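Local coordinates for alpha-l-arabinofuranosidase domain protein (PDB 4ATW) that probably hydrolyses terminal alpha-L-arabinofuranosyl residues from arabinose-containing polysaccharides and oligosaccharides, as a thermostable glycoside hydrolase, at residues Gly117-Ile122 and Asn163-Gly168. Sequence-based numbering, arbitrary orientation.
Sequences GAEPYI and NVKFWG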
ATOM      1  N   GLY A 117      -8.649   1.761 -13.216  1.00 32.61           N
ATOM      2  CA  GLY A 117      -7.998   3.064 -13.253  1.00 40.10           C
ATOM      3  C   GLY A 117      -6.761   3.205 -12.370  1.00 48.13           C
ATOM      4  O   GLY A 117      -6.536   4.261 -11.749  1.00 45.30           O
ATOM      5  N   ALA A 118      -5.966   2.135 -12.304  1.00 41.13           N
ATOM      6  CA  ALA A 118      -4.755   2.131 -11.508  1.00 39.16           C
ATOM      7  C   ALA A 118      -3.549   2.126 -12.417  1.00 42.13           C
ATOM      8  O   ALA A 118      -3.548   1.554 -13.497  1.00 47.77           O
ATOM      9  CB  ALA A 118      -4.720   0.931 -10.589  1.00 46.20           C
ATOM     10  N   GLU A 119      -2.513   2.790 -11.958  1.00 39.81           N
ATOM     11  CA  GLU A 119      -1.286   2.902 -12.690  1.00 31.13           C
ATOM     12  C   GLU A 119      -0.532   1.607 -12.324  1.00 32.62           C
ATOM     13  O   GLU A 119      -0.338   1.284 -11.144  1.00 14.15           O
ATOM     14  CB  GLU A 119      -0.569   4.170 -12.204  1.00 28.70           C
ATOM     15  CG  GLU A 119       0.499   4.633 -13.094  1.00 44.36           C
ATOM     16  CD  GLU A 119      -0.050   5.075 -14.396  1.00 51.38           C
ATOM     17  OE1 GLU A 119      -0.760   6.105 -14.386  1.00 30.24           O
ATOM     18  OE2 GLU A 119       0.232   4.384 -15.416  1.00 61.76           O
ATOM     19  N   PRO A 120      -0.129   0.833 -13.334  1.00 32.13           N
ATOM     20  CA  PRO A 120       0.595  -0.409 -13.031  1.00 25.07           C
ATOM     21  C   PRO A 120       1.980  -0.101 -12.483  1.00 28.28           C
ATOM     22  O   PRO A 120       2.638   0.877 -12.905  1.00 25.02           O
ATOM     23  CB  PRO A 120       0.658  -1.102 -14.375  1.00 29.00           C
ATOM     24  CG  PRO A 120       0.867   0.101 -15.301  1.00 30.99           C
ATOM     25  CD  PRO A 120      -0.113   1.135 -14.779  1.00 26.12           C
ATOM     26  N   TYR A 121       2.399  -0.941 -11.537  1.00 22.58           N
ATOM     27  CA  TYR A 121       3.694  -0.871 -10.851  1.00 15.15           C
ATOM     28  C   TYR A 121       4.214  -2.289 -11.000  1.00 17.77           C
ATOM     29  O   TYR A 121       3.756  -3.170 -10.314  1.00 32.65           O
ATOM     30  CB  TYR A 121       3.459  -0.539  -9.382  1.00  7.40           C
ATOM     31  CG  TYR A 121       4.663  -0.565  -8.462  1.00 30.56           C
ATOM     32  CD1 TYR A 121       5.955  -0.813  -8.934  1.00 36.90           C
ATOM     33  CD2 TYR A 121       4.495  -0.399  -7.092  1.00 25.97           C
ATOM     34  CE1 TYR A 121       7.050  -0.910  -8.048  1.00 39.88           C
ATOM     35  CE2 TYR A 121       5.572  -0.489  -6.208  1.00 41.10           C
ATOM     36  CZ  TYR A 121       6.854  -0.757  -6.685  1.00 42.80           C
ATOM     37  OH  TYR A 121       7.910  -0.959  -5.786  1.00 40.56           O
ATOM     38  N   ILE A 122       5.150  -2.524 -11.904  1.00 11.69           N
ATOM     39  CA  ILE A 122       5.655  -3.874 -12.141  1.00 19.39           C
ATOM     40  C   ILE A 122       7.015  -4.030 -11.520  1.00 24.85           C
ATOM     41  O   ILE A 122       7.802  -3.073 -11.512  1.00 25.08           O
ATOM     42  CB  ILE A 122       5.820  -4.147 -13.634  1.00 18.62           C
ATOM     43  CG1 ILE A 122       4.456  -4.337 -14.302  1.00 24.44           C
ATOM     44  CG2 ILE A 122       6.709  -5.343 -13.818  1.00 33.48           C
ATOM     45  CD1 ILE A 122       4.489  -4.282 -15.804  1.00  7.64           C
ATOM     46  N   ASN A 163       2.925   1.960 -21.093  1.00 31.44           N
ATOM     47  CA  ASN A 163       3.588   3.014 -20.359  1.00 30.16           C
ATOM     48  C   ASN A 163       3.574   2.782 -18.844  1.00 29.44           C
ATOM     49  O   ASN A 163       3.077   3.598 -18.087  1.00 30.88           O
ATOM     50  CB  ASN A 163       2.928   4.345 -20.668  1.00 34.17           C
ATOM     51  CG  ASN A 163       3.636   5.477 -20.014  1.00 37.11           C
ATOM     52  OD1 ASN A 163       4.874   5.504 -20.029  1.00 58.91           O
ATOM     53  ND2 ASN A 163       2.885   6.420 -19.428  1.00 28.81           N
ATOM     54  N   VAL A 164       4.121   1.660 -18.402  1.00 33.89           N
ATOM     55  CA  VAL A 164       4.174   1.354 -16.977  1.00 35.73           C
ATOM     56  C   VAL A 164       5.186   2.324 -16.415  1.00 39.41           C
ATOM     57  O   VAL A 164       6.346   2.319 -16.836  1.00 46.29           O
ATOM     58  CB  VAL A 164       4.633  -0.113 -16.749  1.00 35.11           C
ATOM     59  CG1 VAL A 164       4.659  -0.464 -15.280  1.00 13.38           C
ATOM     60  CG2 VAL A 164       3.667  -1.067 -17.486  1.00 35.48           C
ATOM     61  N   LYS A 165       4.753   3.154 -15.470  1.00 37.26           N
ATOM     62  CA  LYS A 165       5.623   4.188 -14.883  1.00 37.61           C
ATOM     63  C   LYS A 165       6.499   3.790 -13.696  1.00 37.81           C
ATOM     64  O   LYS A 165       7.525   4.419 -13.446  1.00 38.55           O
ATOM     65  CB  LYS A 165       4.766   5.392 -14.473  1.00 40.82           C
ATOM     66  CG  LYS A 165       3.854   5.890 -15.570  1.00 45.79           C
ATOM     67  CD  LYS A 165       3.042   7.045 -15.087  1.00 41.47           C
ATOM     68  CE  LYS A 165       2.015   7.487 -16.119  1.00 46.50           C
ATOM     69  NZ  LYS A 165       1.157   8.643 -15.618  1.00 40.99           N
ATOM     70  N   PHE A 166       6.097   2.764 -12.963  1.00 32.08           N
ATOM     71  CA  PHE A 166       6.855   2.370 -11.803  1.00 35.06           C
ATOM     72  C   PHE A 166       7.501   1.017 -11.981  1.00 38.34           C
ATOM     73  O   PHE A 166       6.826   0.048 -12.295  1.00 43.98           O
ATOM     74  CB  PHE A 166       5.942   2.317 -10.576  1.00 40.69           C
ATOM     75  CG  PHE A 166       5.274   3.628 -10.236  1.00 39.25           C
ATOM     76  CD1 PHE A 166       4.158   4.067 -10.924  1.00 49.62           C
ATOM     77  CD2 PHE A 166       5.759   4.424  -9.210  1.00 56.30           C
ATOM     78  CE1 PHE A 166       3.532   5.277 -10.600  1.00 35.31           C
ATOM     79  CE2 PHE A 166       5.139   5.634  -8.883  1.00 50.44           C
ATOM     80  CZ  PHE A 166       4.022   6.055  -9.587  1.00 45.15           C
ATOM     81  N   TRP A 167       8.805   0.927 -11.760  1.00 37.77           N
ATOM     82  CA  TRP A 167       9.441  -0.383 -11.872  1.00 40.85           C
ATOM     83  C   TRP A 167      10.191  -0.759 -10.620  1.00 40.84           C
ATOM     84  O   TRP A 167      11.088  -0.045 -10.205  1.00 38.05           O
ATOM     85  CB  TRP A 167      10.372  -0.442 -13.081  1.00 42.67           C
ATOM     86  CG  TRP A 167       9.623  -0.369 -14.392  1.00 32.14           C
ATOM     87  CD1 TRP A 167       9.167   0.753 -15.001  1.00 32.77           C
ATOM     88  CD2 TRP A 167       9.189  -1.472 -15.194  1.00 14.78           C
ATOM     89  NE1 TRP A 167       8.476   0.425 -16.132  1.00 30.10           N
ATOM     90  CE2 TRP A 167       8.475  -0.938 -16.273  1.00 27.81           C
ATOM     91  CE3 TRP A 167       9.337  -2.858 -15.100  1.00 26.87           C
ATOM     92  CZ2 TRP A 167       7.902  -1.742 -17.263  1.00 32.98           C
ATOM     93  CZ3 TRP A 167       8.772  -3.656 -16.075  1.00 32.69           C
ATOM     94  CH2 TRP A 167       8.062  -3.094 -17.148  1.00 36.04           C
ATOM     95  N   GLY A 168       9.785  -1.878 -10.020  1.00 45.75           N
ATOM     96  CA  GLY A 168      10.404  -2.366  -8.806  1.00 46.57           C
ATOM     97  C   GLY A 168      11.610  -3.143  -9.235  1.00 43.77           C
ATOM     98  O   GLY A 168      11.471  -4.165  -9.886  1.00 42.70           O
TER
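Strands 119-123 and 166-169 are the third and fourth of eight parallel strands in the (beta/alpha)8 barrel of this arabinofuranosidase, and they pair directly as neighbours. The backbone ladder is short: I122 N donates to F166 O at 3.1 Å, then G168 N donates to I122 O at 2.8 Å, the straighter bond (165°), landing on a carbonyl lone pair.

The tight part lies on the helix-covered face, where P120, V164, I122 and W167 meet beneath helices 106-116 and 131-141. V164 CG2 fits between P120 CG and I122 CD1, 3.7 Å from each, while its CG1, anti to the backbone N, reaches the P120 carbonyl. I122 and W167 run side by side in the same direction; I122 CB sits over the rim of the indole six-membered ring, a CH-pi contact 4.2 Å from the ring centroid, and V164 CG1 shares that face.

On the barrel-interior face, Y121 and F166 cross at about a right angle, with Y121 CD1 3.5 Å from F166 CB. With CG anti to its backbone N (chi1 174°), the tyrosine presents its ring edge to G168 N and its OH hydrogen-bonds OD2 of D280 on strand 276-284, linking this tyrosine to another strand of the barrel.

Packing loosens at the N-terminal end of the strands, where K165 is solvent-exposed. Its extended chain crosses the bent E119 at about a right angle, ending with NZ 3.4 Å from E119 OE1, a weak salt bridge; E119 OE2 has a long, weak ion pair with R114, so both ion pairs are loose. Back on the helix-covered face, W167 NE1 donates to V164 O at 2.9 Å, from above the carbonyl plane rather than along a lone pair.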